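Local coordinates for uncharacterized protein (Kribbella flavida, PDB 4GB5), which is of unknown function but carries a SnoaL-like domain of the NTF2 clan, whose cone-shaped fold commonly encloses a small-molecule pocket, at residues Thr75-Thr80 and Gly119-Glu124. Sequence-based numbering, arbitrary orientation.
Sequences THHAIT and GFYDNE
Y121 reaches from segment 119-124 to I79 and H77 on segment 75-80, and this one phenol makes the whole contact between two strands that exchange no hydrogen bond. CE2 of Y121 lies 3.7 Å from CD1 of I79, an apolar touch made obliquely to the ring, with CG1 of I79 a little behind at 4.1 Å from the same CE2. At the far end of the phenol, OH of Y121 comes to 3.8 Å from CD2 of H77, at the edge of the imidazole and near its plane; this is a packing contact. Both partners meet the tyrosine side chain at roughly a right angle. The isoleucine is extended along its longer branch (chi2 179°), which carries CD1 out from its strand as far as the tyrosine ring.

Such spanning across an intervening strand illustrates how the strongly curved sheet of an NTF2-like fold packs its concave side. Strands 74-87 and 114-128 are not neighbours: strand 90-102 runs between them, antiparallel to both, and its V97 lies against Y121. With 8.8 Å between CA of I79 and CA of Y121, the gap is closed by side chains alone, and all three touching residues are buried.

Helix 6-25 packs over this group, with Y20 edge-to-face on the Y121 ring and also touching I79, which is flanked by F17 as well. A24 and F69, the latter from helix 58-69, lie against H77, while L139 of strand 131-145 borders Y121. Further out, D25, the last residue of helix 6-25, holds the strand that carries H77 with both carboxylate oxygens: OD2 accepts a hydrogen bond from the backbone N of H77, and OD1 is hydrogen-bonded to OG1 of T75.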
# COMPACT_ATOMS: atom_id res chain seq x y z
N THR A 75 13.28 5.22 -6.36
CA THR A 75 12.24 4.25 -6.61
C THR A 75 11.31 4.19 -5.40
O THR A 75 11.68 4.61 -4.31
CB THR A 75 12.77 2.86 -6.91
OG1 THR A 75 13.58 2.40 -5.83
CG2 THR A 75 13.63 2.82 -8.16
N HIS A 76 10.11 3.65 -5.60
CA HIS A 76 9.20 3.37 -4.51
C HIS A 76 8.42 2.11 -4.83
O HIS A 76 7.71 2.03 -5.83
CB HIS A 76 8.21 4.52 -4.26
CG HIS A 76 7.45 4.39 -2.97
ND1 HIS A 76 8.01 4.78 -1.77
CD2 HIS A 76 6.23 3.92 -2.70
CE1 HIS A 76 7.14 4.54 -0.81
NE2 HIS A 76 6.06 4.01 -1.34
N HIS A 77 8.56 1.13 -3.94
CA HIS A 77 7.81 -0.11 -4.02
C HIS A 77 6.76 -0.12 -2.96
O HIS A 77 7.10 -0.15 -1.78
CB HIS A 77 8.73 -1.33 -3.82
CG HIS A 77 9.69 -1.55 -4.93
ND1 HIS A 77 10.72 -0.68 -5.18
CD2 HIS A 77 9.82 -2.55 -5.83
CE1 HIS A 77 11.42 -1.11 -6.22
NE2 HIS A 77 10.90 -2.26 -6.62
N ALA A 78 5.49 -0.16 -3.37
CA ALA A 78 4.37 -0.28 -2.45
C ALA A 78 3.85 -1.71 -2.56
O ALA A 78 3.21 -2.08 -3.56
CB ALA A 78 3.30 0.72 -2.82
N ILE A 79 4.11 -2.50 -1.54
CA ILE A 79 3.75 -3.94 -1.51
C ILE A 79 2.61 -4.11 -0.51
O ILE A 79 2.72 -3.72 0.66
CB ILE A 79 4.95 -4.81 -1.17
CG1 ILE A 79 6.12 -4.43 -2.09
CG2 ILE A 79 4.61 -6.29 -1.22
CD1 ILE A 79 7.38 -5.21 -1.83
N THR A 80 1.52 -4.69 -0.98
CA THR A 80 0.30 -4.76 -0.22
C THR A 80 -0.40 -6.08 -0.42
O THR A 80 -0.05 -6.88 -1.32
CB THR A 80 -0.68 -3.65 -0.69
OG1 THR A 80 -1.01 -3.84 -2.08
CG2 THR A 80 -0.10 -2.31 -0.52
N GLY A 119 1.67 -5.29 -10.51
CA GLY A 119 1.46 -6.72 -10.66
C GLY A 119 1.63 -7.38 -9.32
O GLY A 119 1.16 -6.86 -8.30
N PHE A 120 2.25 -8.56 -9.34
CA PHE A 120 2.22 -9.45 -8.19
C PHE A 120 3.57 -10.09 -7.93
O PHE A 120 4.32 -10.38 -8.85
CB PHE A 120 1.21 -10.56 -8.43
CG PHE A 120 -0.08 -10.08 -8.98
CD1 PHE A 120 -0.29 -10.01 -10.34
CD2 PHE A 120 -1.05 -9.64 -8.11
CE1 PHE A 120 -1.47 -9.50 -10.86
CE2 PHE A 120 -2.24 -9.13 -8.61
CZ PHE A 120 -2.45 -9.06 -9.99
N TYR A 121 3.85 -10.32 -6.65
CA TYR A 121 4.89 -11.24 -6.25
C TYR A 121 4.25 -12.56 -5.92
O TYR A 121 3.18 -12.59 -5.30
CB TYR A 121 5.66 -10.74 -5.01
CG TYR A 121 6.53 -9.55 -5.30
CD1 TYR A 121 7.55 -9.61 -6.23
CD2 TYR A 121 6.34 -8.35 -4.62
CE1 TYR A 121 8.34 -8.50 -6.50
CE2 TYR A 121 7.12 -7.28 -4.87
CZ TYR A 121 8.08 -7.32 -5.81
OH TYR A 121 8.87 -6.19 -6.06
N ASP A 122 4.92 -13.65 -6.33
CA ASP A 122 4.57 -14.98 -5.91
C ASP A 122 5.87 -15.64 -5.46
O ASP A 122 6.66 -16.13 -6.25
CB ASP A 122 3.85 -15.76 -6.98
CG ASP A 122 2.49 -15.19 -7.27
OD1 ASP A 122 1.55 -15.48 -6.48
OD2 ASP A 122 2.38 -14.42 -8.24
N ASN A 123 6.13 -15.48 -4.16
CA ASN A 123 7.43 -15.71 -3.58
C ASN A 123 7.42 -16.90 -2.62
O ASN A 123 6.35 -17.37 -2.24
CB ASN A 123 7.85 -14.47 -2.79
CG ASN A 123 8.22 -13.31 -3.67
OD1 ASN A 123 8.07 -13.37 -4.89
ND2 ASN A 123 8.68 -12.20 -3.04
N GLU A 124 8.60 -17.39 -2.27
CA GLU A 124 8.77 -18.40 -1.24
C GLU A 124 9.67 -17.89 -0.16
O GLU A 124 10.60 -17.09 -0.40
CB GLU A 124 9.31 -19.74 -1.81
CG GLU A 124 8.37 -20.35 -2.84
CD GLU A 124 8.92 -21.53 -3.63
OE1 GLU A 124 10.12 -21.84 -3.52
OE2 GLU A 124 8.14 -22.13 -4.39